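PDB 3IGR: ribosomal-protein-S5-alanine N-acetyltransferase from Vibrio fischeri, which probably transfers an acetyl group from acetyl-CoA to the N-terminal alanine of ribosomal protein uS5, as a member of the RimJ subfamily of GNAT acetyltransferases. Local coordinates for residues N65-V71 against T83-I89; M113-N118 against V147-L151; F94-V99 against N129-A135; F153-A159 against D171-K177; I15-A20 against L55-V59. One frame throughout, in Å; residues are numbered along the deposited sequence. Where two conformers were deposited one is given.

Overall arrangement
From the N terminus, the turn at 15-20 is met by the helical segment 55-59, so contact 5 closes a loop that holds helices 20-29 and 31-34 and the start of helix 48-63. Contact 1 follows in series as a beta hairpin; Tyr69 bonds to Ile15 through the backbone, which ties it to contact 5. Contacts 3 and 2 cross: 94-99 comes first, then 113-118, 129-135 and 147-151, so the parallel strand pair and the helix packing interlock. Contact 4 closes last, as an antiparallel pair joined to contact 3 by Arg132-Glu156 and to contact 2 by Lys177-Leu151. Contacts 1, 3 and 4 run across one mixed sheet; contacts 4 and 5 lie about 30 Å apart between centres.

Contact 1 of 5, residues N65-V71 against T83-I89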
# COMPACT_ATOMS: atom_id res chain seq x y z
N ASN A 65 9.84 22.43 -17.93
CA ASN A 65 9.00 21.83 -16.88
C ASN A 65 7.49 21.90 -17.16
O ASN A 65 6.68 22.07 -16.24
CB ASN A 65 9.38 22.41 -15.51
CG ASN A 65 10.79 22.05 -15.09
OD1 ASN A 65 11.06 20.94 -14.62
ND2 ASN A 65 11.71 22.98 -15.26
N LEU A 66 7.14 21.73 -18.43
CA LEU A 66 5.77 21.83 -18.90
C LEU A 66 5.06 20.49 -19.01
O LEU A 66 3.84 20.45 -19.11
CB LEU A 66 5.75 22.51 -20.27
CG LEU A 66 5.63 24.04 -20.29
CD1 LEU A 66 5.89 24.59 -21.70
CD2 LEU A 66 4.25 24.48 -19.78
N ALA A 67 5.82 19.41 -19.04
CA ALA A 67 5.25 18.07 -19.17
C ALA A 67 6.30 17.02 -18.84
O ALA A 67 7.49 17.24 -19.03
CB ALA A 67 4.71 17.84 -20.59
N PHE A 68 5.85 15.88 -18.34
CA PHE A 68 6.77 14.84 -17.87
C PHE A 68 6.19 13.50 -18.30
O PHE A 68 5.17 13.03 -17.77
CB PHE A 68 6.96 14.94 -16.34
CG PHE A 68 7.41 16.32 -15.88
CD1 PHE A 68 8.76 16.67 -15.89
CD2 PHE A 68 6.48 17.27 -15.48
CE1 PHE A 68 9.17 17.94 -15.50
CE2 PHE A 68 6.88 18.55 -15.09
CZ PHE A 68 8.22 18.89 -15.10
N TYR A 69 6.79 12.94 -19.34
CA TYR A 69 6.29 11.69 -19.87
C TYR A 69 7.26 10.61 -19.43
O TYR A 69 8.39 10.58 -19.89
CB TYR A 69 6.19 11.78 -21.40
CG TYR A 69 5.41 10.65 -22.02
CD1 TYR A 69 4.17 10.89 -22.61
CD2 TYR A 69 5.90 9.33 -22.01
CE1 TYR A 69 3.44 9.86 -23.19
CE2 TYR A 69 5.18 8.30 -22.58
CZ TYR A 69 3.96 8.57 -23.18
OH TYR A 69 3.23 7.55 -23.75
N PHE A 70 6.83 9.77 -18.49
CA PHE A 70 7.68 8.69 -17.99
C PHE A 70 7.40 7.37 -18.69
O PHE A 70 6.26 7.07 -19.04
CB PHE A 70 7.44 8.46 -16.51
CG PHE A 70 7.93 9.56 -15.61
CD1 PHE A 70 9.21 9.49 -15.04
CD2 PHE A 70 7.09 10.63 -15.29
CE1 PHE A 70 9.66 10.49 -14.18
CE2 PHE A 70 7.53 11.65 -14.45
CZ PHE A 70 8.81 11.57 -13.88
N VAL A 71 8.45 6.57 -18.85
CA VAL A 71 8.29 5.17 -19.28
C VAL A 71 8.73 4.20 -18.17
O VAL A 71 9.58 4.54 -17.33
CB VAL A 71 9.04 4.85 -20.60
CG1 VAL A 71 8.37 5.56 -21.79
CG2 VAL A 71 10.53 5.19 -20.52
N THR A 83 3.76 3.36 -19.14
CA THR A 83 3.95 4.79 -19.26
C THR A 83 3.20 5.47 -18.12
O THR A 83 2.20 4.95 -17.63
CB THR A 83 3.38 5.36 -20.61
OG1 THR A 83 1.98 5.10 -20.66
CG2 THR A 83 4.06 4.74 -21.85
N VAL A 84 3.71 6.62 -17.69
CA VAL A 84 2.98 7.47 -16.74
C VAL A 84 3.22 8.86 -17.26
O VAL A 84 4.36 9.32 -17.31
CB VAL A 84 3.48 7.33 -15.26
CG1 VAL A 84 2.62 8.16 -14.32
CG2 VAL A 84 3.45 5.86 -14.79
N SER A 85 2.15 9.52 -17.69
CA SER A 85 2.29 10.81 -18.38
C SER A 85 1.62 11.91 -17.59
O SER A 85 0.43 11.83 -17.31
CB SER A 85 1.66 10.73 -19.77
OG SER A 85 1.63 12.02 -20.36
N TYR A 86 2.39 12.94 -17.22
CA TYR A 86 1.85 14.13 -16.55
C TYR A 86 1.76 15.23 -17.60
O TYR A 86 2.78 15.63 -18.18
CB TYR A 86 2.71 14.55 -15.36
CG TYR A 86 2.76 13.47 -14.31
CD1 TYR A 86 1.79 13.41 -13.31
CD2 TYR A 86 3.73 12.46 -14.35
CE1 TYR A 86 1.82 12.41 -12.35
CE2 TYR A 86 3.76 11.45 -13.40
CZ TYR A 86 2.80 11.43 -12.40
OH TYR A 86 2.78 10.44 -11.48
N SER A 87 0.54 15.67 -17.87
CA SER A 87 0.26 16.62 -18.93
C SER A 87 -0.73 17.67 -18.44
O SER A 87 -1.27 17.55 -17.34
CB SER A 87 -0.36 15.89 -20.12
OG SER A 87 -1.61 15.33 -19.73
N ASN A 88 -0.95 18.69 -19.26
CA ASN A 88 -1.94 19.69 -18.93
C ASN A 88 -1.49 20.36 -17.63
O ASN A 88 -2.28 20.59 -16.72
CB ASN A 88 -3.26 18.97 -18.68
CG ASN A 88 -4.39 19.55 -19.43
OD1 ASN A 88 -4.80 18.99 -20.46
ND2 ASN A 88 -4.92 20.66 -18.94
N ILE A 89 -0.19 20.63 -17.53
CA ILE A 89 0.34 21.22 -16.32
C ILE A 89 0.13 22.74 -16.31
O ILE A 89 0.45 23.41 -17.28
CB ILE A 89 1.82 20.85 -16.15
CG1 ILE A 89 1.94 19.34 -15.86
CG2 ILE A 89 2.46 21.69 -15.05
CD1 ILE A 89 3.38 18.85 -15.76
O HOH W 1 1.37 20.58 -19.93
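Phe70 and Tyr86 touch on one face of an antiparallel beta hairpin, strands 68-74 and 79-90, in the central sheet of the GNAT fold. Phe68 pairs with Tyr86 and Phe70 with Val84 as hydrogen-bonded pairs; the bonds between Phe68 and Tyr86 are nearly straight, with N-H...O angles of 173° both ways. Phe70 can be followed outward. Its CB lies 3.3 Å from Val84 O, and that carbonyl oxygen stays in the plane of the ring, at its edge, beside CD2. Farther out, CE2 reaches Tyr86 CD2 at 3.9 Å, while CD2 borders the Tyr86 ring in that ring's plane. The Tyr86 hydroxyl is hydrogen-bonded to the Thr120 hydroxyl of helix 112-126, which covers this face.

Tyr69 lies on the other face with Thr83 and Ser85. With CG anti to the backbone N (chi1 -168°), its ring extends along the partner strand: CD1 comes within 3.6 Å of Ser85 OG, and OH within 3.5 Å of Thr83 CG2. Helix 20-29 packs on this side through Phe27. Past the paired residues, Ile89 CD1 meets the edge of the Phe68 ring, 3.5 Å from CD2. There a water replaces the direct backbone bond, donating to Leu66 O at 2.6 Å and accepting from Ile89 N at 2.9 Å.

Contact 2 of 5, residues M113-N118 against V147-L151; sequences MRRAVN and VLAAL
Leu151 carries most of the apolar contact, its two methyls reaching different residues of the facing helix: CD1 meets Val117, CD2 meets Asn118 and Arg114. CD1 lies 3.5 Å from Val117 CG1, and CD2 lies 3.4 Å from Asn118 CB, close beside the amide carbon as well. CG of Leu151 is anti to its carbonyl carbon (chi1 -67°), which sends the branch toward the other helix. Val147 adds a looser touch, CG2 to Met113 CB at 4.2 Å; residue 113 is a selenomethionine whose selenium end leads away toward the sheet. These are two helices of the GNAT domain, 112-126 and the end of 142-150, and Leu151 is the first residue past the latter.

The aliphatic part of Arg114 supplies the second kind of contact. Its CG packs 3.9 Å from Leu151 CD2 and its CD 3.9 Å from Ala150 CB. Polar bonding points elsewhere: no hydrogen bond joins the segments, and Arg114 NH2 is hydrogen-bonded to Asn76 OD1 of the second subunit.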
# COMPACT_ATOMS: atom_id res chain seq x y z
N MSE A 113 2.04 -0.84 -11.90
CA MSE A 113 1.44 0.44 -12.22
C MSE A 113 1.35 1.31 -10.96
O MSE A 113 1.68 2.49 -10.99
CB MSE A 113 0.06 0.24 -12.84
CG MSE A 113 -0.49 1.49 -13.52
SE MSE A 113 0.23 1.74 -15.33
CE MSE A 113 2.05 2.38 -14.97
N ARG A 114 0.86 0.72 -9.88
CA ARG A 114 0.77 1.40 -8.59
C ARG A 114 2.12 2.00 -8.16
O ARG A 114 2.19 3.19 -7.82
CB ARG A 114 0.24 0.44 -7.52
CG ARG A 114 0.01 1.10 -6.17
CD ARG A 114 -0.14 0.07 -5.07
NE ARG A 114 1.09 -0.69 -4.86
CZ ARG A 114 1.21 -2.00 -5.01
NH1 ARG A 114 0.16 -2.73 -5.35
NH2 ARG A 114 2.36 -2.59 -4.79
N ARG A 115 3.18 1.19 -8.19
CA ARG A 115 4.52 1.67 -7.83
C ARG A 115 5.04 2.76 -8.75
O ARG A 115 5.60 3.75 -8.28
CB ARG A 115 5.56 0.53 -7.78
CG ARG A 115 5.27 -0.60 -6.79
CD ARG A 115 6.49 -1.57 -6.68
NE ARG A 115 7.60 -0.98 -5.91
CZ ARG A 115 8.62 -1.67 -5.38
NH1 ARG A 115 8.71 -2.98 -5.54
NH2 ARG A 115 9.56 -1.05 -4.68
N ALA A 116 4.85 2.57 -10.07
CA ALA A 116 5.30 3.56 -11.06
C ALA A 116 4.62 4.92 -10.87
O ALA A 116 5.29 5.97 -10.90
CB ALA A 116 5.07 3.03 -12.50
N VAL A 117 3.31 4.90 -10.64
CA VAL A 117 2.53 6.12 -10.46
C VAL A 117 2.84 6.75 -9.10
O VAL A 117 2.97 7.97 -9.00
CB VAL A 117 1.01 5.88 -10.57
CG1 VAL A 117 0.22 7.14 -10.25
CG2 VAL A 117 0.63 5.38 -11.98
N ASN A 118 2.95 5.93 -8.05
CA ASN A 118 3.27 6.43 -6.71
C ASN A 118 4.58 7.20 -6.65
O ASN A 118 4.67 8.25 -6.00
CB ASN A 118 3.34 5.30 -5.69
CG ASN A 118 3.28 5.80 -4.27
OD1 ASN A 118 3.02 6.97 -4.02
ND2 ASN A 118 3.51 4.90 -3.32
N VAL A 147 -5.75 1.08 -8.50
CA VAL A 147 -4.50 1.82 -8.47
C VAL A 147 -4.73 3.16 -7.76
O VAL A 147 -4.06 3.45 -6.76
CB VAL A 147 -3.95 2.07 -9.90
CG1 VAL A 147 -2.90 3.18 -9.89
CG2 VAL A 147 -3.36 0.78 -10.47
N LEU A 148 -5.67 3.95 -8.26
CA LEU A 148 -5.95 5.28 -7.72
C LEU A 148 -6.34 5.23 -6.24
O LEU A 148 -5.85 6.03 -5.44
CB LEU A 148 -7.02 6.00 -8.55
CG LEU A 148 -6.60 6.33 -9.99
CD1 LEU A 148 -7.76 6.89 -10.80
CD2 LEU A 148 -5.44 7.31 -10.02
N ALA A 149 -7.20 4.28 -5.88
CA ALA A 149 -7.59 4.11 -4.48
C ALA A 149 -6.37 3.81 -3.61
O ALA A 149 -6.22 4.37 -2.51
CB ALA A 149 -8.64 2.99 -4.33
N ALA A 150 -5.48 2.95 -4.11
CA ALA A 150 -4.32 2.53 -3.33
C ALA A 150 -3.35 3.69 -3.08
O ALA A 150 -2.58 3.68 -2.10
CB ALA A 150 -3.61 1.36 -4.00
N LEU A 151 -3.40 4.68 -3.97
CA LEU A 151 -2.50 5.82 -3.92
C LEU A 151 -3.11 7.03 -3.23
O LEU A 151 -2.50 8.11 -3.20
CB LEU A 151 -2.05 6.17 -5.34
CG LEU A 151 -1.18 5.06 -5.94
CD1 LEU A 151 -0.74 5.46 -7.33
CD2 LEU A 151 0.01 4.81 -5.06

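Contact 3 of 5, residues F94-V99 against N129-A135; sequences FHAGHV and NLHRIMA
Val99 sets CG1 against Ile133 CG2 at 3.6 Å, the two side chains crossing at about a right angle, and the same methyl reaches Ala135 CB at 3.8 Å. Its first torsion (chi1 62°) places CG1 between the backbone N and the carbonyl carbon, turned to the neighbouring strand. Leu130 and Ile133 continue this buried side, where both rest on Met124 of helix 112-126. Gly97 lies opposite Ile133, with Leu130 CD1 approaching its backbone N.

Strands 96-103 and 132-137 are the parallel pair of a beta-alpha-beta unit, with helix 112-126 in the crossover. Gly97 accepts from Met134 N at 2.8 Å and donates to Arg132 O. One step on, Val99 N donates to Met134 O. At the strand entrance His95 O is gripped by two amides, His131 N at 2.7 Å and Arg132 N at 3.1 Å, beside a G1 bulge that His95 and Ala96 form against Thr90.

On the other face, in the conformer given here, Arg132 CD lies 3.9 Å from Ala96 CB; the arginine runs extended from CG to NE, and its guanidinium is salt-bridged to Glu156. A water joins the loop ends, lying 2.8 Å from His95 ND1 and donating to Asn129 O.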
# COMPACT_ATOMS: atom_id res chain seq x y z
N PHE A 94 -3.19 27.46 -10.39
CA PHE A 94 -3.75 26.10 -10.28
C PHE A 94 -2.75 25.13 -9.67
O PHE A 94 -3.10 24.31 -8.80
CB PHE A 94 -4.13 25.56 -11.66
CG PHE A 94 -5.36 26.18 -12.26
CD1 PHE A 94 -6.60 25.59 -12.07
CD2 PHE A 94 -5.28 27.30 -13.07
CE1 PHE A 94 -7.75 26.14 -12.66
CE2 PHE A 94 -6.41 27.86 -13.66
CZ PHE A 94 -7.65 27.27 -13.46
N HIS A 95 -1.49 25.21 -10.12
CA HIS A 95 -0.42 24.29 -9.68
C HIS A 95 -0.90 22.82 -9.78
O HIS A 95 -0.83 22.04 -8.81
CB HIS A 95 0.08 24.68 -8.29
CG HIS A 95 0.74 26.02 -8.27
ND1 HIS A 95 2.01 26.24 -8.76
CD2 HIS A 95 0.31 27.23 -7.81
CE1 HIS A 95 2.34 27.51 -8.60
NE2 HIS A 95 1.32 28.13 -8.03
N ALA A 96 -1.38 22.46 -10.96
CA ALA A 96 -2.06 21.18 -11.17
C ALA A 96 -1.66 20.54 -12.48
O ALA A 96 -1.14 21.21 -13.40
CB ALA A 96 -3.57 21.38 -11.15
N GLY A 97 -1.88 19.24 -12.56
CA GLY A 97 -1.68 18.50 -13.80
C GLY A 97 -2.48 17.22 -13.83
O GLY A 97 -3.03 16.78 -12.81
N HIS A 98 -2.52 16.63 -15.01
CA HIS A 98 -3.24 15.41 -15.26
C HIS A 98 -2.26 14.26 -15.38
O HIS A 98 -1.22 14.39 -16.02
CB HIS A 98 -4.05 15.54 -16.56
CG HIS A 98 -4.82 14.31 -16.93
ND1 HIS A 98 -6.11 14.09 -16.49
CD2 HIS A 98 -4.47 13.24 -17.68
CE1 HIS A 98 -6.53 12.93 -16.97
NE2 HIS A 98 -5.56 12.39 -17.69
N VAL A 99 -2.60 13.14 -14.75
CA VAL A 99 -1.84 11.91 -14.90
C VAL A 99 -2.65 10.90 -15.73
O VAL A 99 -3.86 10.70 -15.48
CB VAL A 99 -1.39 11.29 -13.53
CG1 VAL A 99 -2.58 10.91 -12.64
CG2 VAL A 99 -0.44 10.08 -13.77
N ASN A 129 6.75 20.59 -7.04
CA ASN A 129 5.85 21.45 -6.25
C ASN A 129 4.46 21.61 -6.89
O ASN A 129 3.91 22.71 -6.96
CB ASN A 129 6.51 22.82 -5.97
CG ASN A 129 5.80 23.59 -4.85
OD1 ASN A 129 5.44 23.01 -3.81
ND2 ASN A 129 5.60 24.90 -5.06
N LEU A 130 3.89 20.51 -7.40
CA LEU A 130 2.49 20.57 -7.81
C LEU A 130 1.63 20.55 -6.57
O LEU A 130 2.00 19.94 -5.57
CB LEU A 130 2.12 19.42 -8.75
CG LEU A 130 2.59 19.54 -10.20
CD1 LEU A 130 1.92 18.43 -11.01
CD2 LEU A 130 2.22 20.89 -10.78
N HIS A 131 0.49 21.23 -6.63
CA HIS A 131 -0.49 21.21 -5.55
C HIS A 131 -1.50 20.07 -5.70
O HIS A 131 -1.99 19.55 -4.70
CB HIS A 131 -1.24 22.55 -5.50
CG HIS A 131 -2.35 22.60 -4.50
ND1 HIS A 131 -2.14 22.49 -3.14
CD2 HIS A 131 -3.69 22.75 -4.65
CE1 HIS A 131 -3.29 22.57 -2.51
NE2 HIS A 131 -4.25 22.73 -3.40
N ARG A 132 -1.79 19.71 -6.95
CA ARG A 132 -2.94 18.84 -7.29
C ARG A 132 -2.60 17.98 -8.50
O ARG A 132 -2.06 18.50 -9.49
CB ARG A 132 -4.17 19.70 -7.60
CG ARG A 132 -5.38 18.98 -8.25
CD ARG A 132 -6.37 20.01 -8.84
NE ARG A 132 -7.50 19.39 -9.53
CZ ARG A 132 -8.58 18.90 -8.92
NH1 ARG A 132 -8.67 18.96 -7.59
NH2 ARG A 132 -9.56 18.35 -9.62
N ILE A 133 -2.91 16.68 -8.43
CA ILE A 133 -2.79 15.79 -9.59
C ILE A 133 -4.18 15.22 -9.80
O ILE A 133 -4.80 14.70 -8.83
CB ILE A 133 -1.77 14.60 -9.39
CG1 ILE A 133 -0.35 15.07 -9.07
CG2 ILE A 133 -1.71 13.71 -10.62
CD1 ILE A 133 0.38 15.70 -10.20
N MSE A 134 -4.69 15.34 -11.01
CA MSE A 134 -5.99 14.88 -11.42
C MSE A 134 -5.89 13.57 -12.22
O MSE A 134 -5.04 13.41 -13.01
CB MSE A 134 -6.67 15.93 -12.28
CG MSE A 134 -7.26 17.13 -11.55
SE MSE A 134 -7.79 18.72 -12.61
CE MSE A 134 -6.45 18.72 -13.93
N ALA A 135 -6.81 12.67 -11.99
CA ALA A 135 -6.94 11.43 -12.74
C ALA A 135 -8.42 11.17 -12.94
O ALA A 135 -9.23 11.52 -12.06
CB ALA A 135 -6.30 10.26 -12.00
O HOH W 2 3.90 24.24 -9.23

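Contact 4 of 5, residues F153-A159 against D171-K177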
# COMPACT_ATOMS: atom_id res chain seq x y z
N PHE A 153 -5.93 8.77 -4.00
CA PHE A 153 -6.75 9.71 -4.79
C PHE A 153 -8.18 9.71 -4.27
O PHE A 153 -8.69 8.66 -3.91
CB PHE A 153 -6.75 9.34 -6.28
CG PHE A 153 -5.49 9.75 -7.00
CD1 PHE A 153 -4.30 9.08 -6.77
CD2 PHE A 153 -5.51 10.80 -7.91
CE1 PHE A 153 -3.13 9.44 -7.44
CE2 PHE A 153 -4.34 11.19 -8.58
CZ PHE A 153 -3.15 10.51 -8.36
N VAL A 154 -8.78 10.89 -4.19
CA VAL A 154 -10.12 11.04 -3.62
C VAL A 154 -11.08 11.36 -4.76
O VAL A 154 -10.82 12.27 -5.56
CB VAL A 154 -10.13 12.16 -2.55
CG1 VAL A 154 -11.57 12.45 -2.02
CG2 VAL A 154 -9.22 11.78 -1.38
N LYS A 155 -12.18 10.61 -4.84
CA LYS A 155 -13.23 10.88 -5.82
C LYS A 155 -13.81 12.29 -5.61
O LYS A 155 -14.24 12.62 -4.51
CB LYS A 155 -14.34 9.82 -5.75
CG LYS A 155 -15.52 10.07 -6.71
CD LYS A 155 -16.65 9.04 -6.54
CE LYS A 155 -17.86 9.42 -7.37
NZ LYS A 155 -18.86 8.31 -7.46
N GLU A 156 -13.83 13.10 -6.67
CA GLU A 156 -14.40 14.45 -6.62
C GLU A 156 -15.78 14.53 -7.25
O GLU A 156 -16.51 15.49 -7.00
CB GLU A 156 -13.48 15.43 -7.33
CG GLU A 156 -12.17 15.59 -6.61
CD GLU A 156 -11.34 16.72 -7.14
OE1 GLU A 156 -11.46 17.08 -8.33
OE2 GLU A 156 -10.54 17.23 -6.35
N GLY A 157 -16.10 13.55 -8.10
CA GLY A 157 -17.37 13.51 -8.81
C GLY A 157 -17.35 12.62 -10.04
O GLY A 157 -16.52 11.72 -10.18
N GLU A 158 -18.31 12.86 -10.92
CA GLU A 158 -18.43 12.07 -12.12
C GLU A 158 -18.84 12.97 -13.28
O GLU A 158 -19.78 13.78 -13.17
CB GLU A 158 -19.46 10.95 -11.96
CG GLU A 158 -19.48 10.04 -13.20
CD GLU A 158 -20.32 8.80 -13.05
OE1 GLU A 158 -20.50 8.10 -14.06
OE2 GLU A 158 -20.81 8.52 -11.94
N ALA A 159 -18.11 12.82 -14.37
CA ALA A 159 -18.41 13.54 -15.59
C ALA A 159 -19.06 12.59 -16.59
O ALA A 159 -18.40 11.69 -17.13
CB ALA A 159 -17.15 14.17 -16.15
N ASP A 171 -18.68 7.83 -19.62
CA ASP A 171 -18.68 8.41 -18.29
C ASP A 171 -17.28 8.20 -17.64
O ASP A 171 -16.62 7.19 -17.89
CB ASP A 171 -19.77 7.74 -17.41
CG ASP A 171 -21.21 8.00 -17.90
OD1 ASP A 171 -21.42 8.78 -18.86
OD2 ASP A 171 -22.15 7.44 -17.31
N HIS A 172 -16.82 9.17 -16.84
CA HIS A 172 -15.58 9.03 -16.09
C HIS A 172 -15.74 9.52 -14.68
O HIS A 172 -16.38 10.56 -14.45
CB HIS A 172 -14.46 9.85 -16.71
CG HIS A 172 -13.87 9.25 -17.94
ND1 HIS A 172 -12.53 8.95 -18.06
CD2 HIS A 172 -14.43 8.91 -19.12
CE1 HIS A 172 -12.29 8.46 -19.26
NE2 HIS A 172 -13.43 8.43 -19.93
N ILE A 173 -15.13 8.80 -13.74
CA ILE A 173 -15.00 9.25 -12.37
C ILE A 173 -13.88 10.27 -12.29
O ILE A 173 -12.81 10.05 -12.84
CB ILE A 173 -14.70 8.07 -11.40
CG1 ILE A 173 -15.75 6.95 -11.54
CG2 ILE A 173 -14.60 8.56 -9.97
CD1 ILE A 173 -17.18 7.37 -11.21
N LEU A 174 -14.12 11.40 -11.64
CA LEU A 174 -13.06 12.40 -11.47
C LEU A 174 -12.45 12.22 -10.09
O LEU A 174 -13.16 12.13 -9.09
CB LEU A 174 -13.60 13.83 -11.63
CG LEU A 174 -14.53 14.09 -12.84
CD1 LEU A 174 -15.24 15.42 -12.72
CD2 LEU A 174 -13.74 14.01 -14.13
N THR A 175 -11.13 12.15 -10.05
CA THR A 175 -10.43 11.98 -8.78
C THR A 175 -9.22 12.90 -8.71
O THR A 175 -8.73 13.39 -9.74
CB THR A 175 -9.96 10.50 -8.56
OG1 THR A 175 -8.79 10.22 -9.36
CG2 THR A 175 -11.05 9.50 -8.89
N SER A 176 -8.74 13.14 -7.49
CA SER A 176 -7.53 13.93 -7.36
C SER A 176 -6.74 13.56 -6.12
O SER A 176 -7.27 12.95 -5.19
CB SER A 176 -7.86 15.42 -7.35
OG SER A 176 -8.39 15.76 -6.09
N LYS A 177 -5.47 13.92 -6.12
CA LYS A 177 -4.66 13.89 -4.92
C LYS A 177 -4.06 15.28 -4.74
O LYS A 177 -3.54 15.86 -5.70
CB LYS A 177 -3.56 12.84 -5.06
CG LYS A 177 -2.87 12.52 -3.73
CD LYS A 177 -1.85 11.40 -3.90
CE LYS A 177 -1.25 11.05 -2.54
NZ LYS A 177 -0.51 9.76 -2.57
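Two first torsions bring Glu156 and Ser176 together: the glutamate CG is anti to its carbonyl carbon (chi1 -66°), and the serine OG stands between its backbone N and carbonyl carbon (chi1 76°). The hydroxyl donates to Glu156 OE2 at 2.6 Å, coming from well above the carboxylate plane; the other carboxylate oxygen faces Arg132 of strand 132-137.

Behind this lies a classic beta bulge in an antiparallel pair: Glu156 and Gly157 both face Leu174, whose O accepts from Glu156 N at 2.7 Å and, weakly, from Gly157 N at 3.4 Å. At one end Lys177 CB stands 3.8 Å over the centre of the Phe153 ring, a CH-pi contact. At the other, Glu158 OE1 and Asp171 OD2 are 3.7 Å apart, probably a mildly unfavourable approach of like charges.

Strand 168-178 lies between 154-162 and 132-137 in the sheet, and Phe153 packs on Ile121 of helix 112-126 and Leu148 of helix 142-150.

Contact 5 of 5, residues I15-A20 against L55-V59; sequences IKSSDA and LLQLV
The turn leading from strand 10-14 into helix 20-29 of the GNAT domain rests here on helix 48-63. Leu55 is the main side chain, with Lys16 O near both its methyls. CD2 lies 3.6 Å from Ile15 CD1, the side chains meeting at about a right angle; CD1 lies 3.7 Å from Ala20 CA. A turn of helix later, Leu58 CD1 approaches Ile15 CG2 at 4.1 Å. Ser17 OG borders apolar atoms, with Val59 CG2 3.9 Å away. Ile15 also packs on Tyr69 and Val71 of strand 68-74, which places the contact over the face of the sheet that carries those two residues.

The turn is braced from within: Lys16 N donates to Asp19 OD2 at 2.9 Å, on the anti side of the carboxylate and tilted out of its plane, and Asp19 is also salt-bridged to Arg13. No hydrogen bond crosses between the segments, so methyl packing joins turn to helix, while the Asp19 carboxylate, with the backbone bond Asp19 N to Lys16 O, probably helps to hold the shape of the turn.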
# COMPACT_ATOMS: atom_id res chain seq x y z
N ILE A 15 11.17 9.69 -20.67
CA ILE A 15 11.38 9.20 -22.02
C ILE A 15 12.42 10.08 -22.74
O ILE A 15 12.54 11.27 -22.44
CB ILE A 15 10.03 9.10 -22.79
CG1 ILE A 15 10.11 8.12 -23.96
CG2 ILE A 15 9.48 10.49 -23.17
CD1 ILE A 15 8.80 7.91 -24.69
N LYS A 16 13.18 9.47 -23.66
CA LYS A 16 14.24 10.16 -24.38
C LYS A 16 14.11 9.97 -25.89
O LYS A 16 13.42 9.06 -26.35
CB LYS A 16 15.62 9.66 -23.93
CG LYS A 16 16.02 10.03 -22.50
CD LYS A 16 17.51 9.86 -22.26
CE LYS A 16 17.83 8.45 -21.78
NZ LYS A 16 18.87 8.43 -20.70
N SER A 17 14.80 10.81 -26.65
CA SER A 17 14.85 10.67 -28.10
C SER A 17 15.19 9.25 -28.55
O SER A 17 14.55 8.72 -29.45
CB SER A 17 15.85 11.67 -28.70
OG SER A 17 15.39 13.01 -28.53
N SER A 18 16.17 8.62 -27.88
CA SER A 18 16.61 7.26 -28.23
C SER A 18 15.54 6.17 -28.06
O SER A 18 15.72 5.05 -28.55
CB SER A 18 17.87 6.88 -27.43
OG SER A 18 17.71 7.20 -26.05
N ASP A 19 14.45 6.49 -27.37
CA ASP A 19 13.33 5.56 -27.13
C ASP A 19 12.31 5.43 -28.28
O ASP A 19 11.28 4.76 -28.12
CB ASP A 19 12.56 5.95 -25.87
CG ASP A 19 13.35 5.75 -24.61
OD1 ASP A 19 14.12 4.76 -24.52
OD2 ASP A 19 13.19 6.57 -23.68
N ALA A 20 12.58 6.07 -29.42
CA ALA A 20 11.59 6.17 -30.50
C ALA A 20 11.03 4.82 -30.93
O ALA A 20 9.82 4.67 -31.07
CB ALA A 20 12.17 6.93 -31.71
N LEU A 55 8.67 13.01 -29.72
CA LEU A 55 9.74 13.11 -28.72
C LEU A 55 10.46 14.45 -28.75
O LEU A 55 10.82 14.99 -27.70
CB LEU A 55 10.72 11.95 -28.84
CG LEU A 55 10.10 10.62 -28.41
CD1 LEU A 55 10.83 9.44 -29.03
CD2 LEU A 55 10.07 10.50 -26.90
N LEU A 56 10.63 15.02 -29.95
CA LEU A 56 11.21 16.35 -30.09
C LEU A 56 10.36 17.40 -29.37
O LEU A 56 10.89 18.31 -28.73
CB LEU A 56 11.46 16.70 -31.56
CG LEU A 56 12.76 16.21 -32.22
CD1 LEU A 56 13.35 14.93 -31.59
CD2 LEU A 56 12.54 16.01 -33.70
N GLN A 57 9.04 17.25 -29.43
CA GLN A 57 8.12 18.11 -28.69
C GLN A 57 8.18 17.88 -27.17
O GLN A 57 8.23 18.83 -26.39
CB GLN A 57 6.69 17.97 -29.21
CG GLN A 57 6.38 18.87 -30.40
CD GLN A 57 5.08 18.52 -31.08
OE1 GLN A 57 4.96 17.48 -31.72
NE2 GLN A 57 4.09 19.41 -30.97
N LEU A 58 8.18 16.61 -26.77
CA LEU A 58 8.25 16.23 -25.35
C LEU A 58 9.56 16.65 -24.68
O LEU A 58 9.54 17.23 -23.59
CB LEU A 58 8.05 14.73 -25.18
CG LEU A 58 6.64 14.18 -25.35
CD1 LEU A 58 6.73 12.69 -25.33
CD2 LEU A 58 5.69 14.69 -24.28
N VAL A 59 10.68 16.36 -25.33
CA VAL A 59 11.99 16.78 -24.85
C VAL A 59 11.96 18.28 -24.56
O VAL A 59 12.55 18.74 -23.57
CB VAL A 59 13.10 16.40 -25.87
CG1 VAL A 59 14.37 17.25 -25.69
CG2 VAL A 59 13.42 14.92 -25.75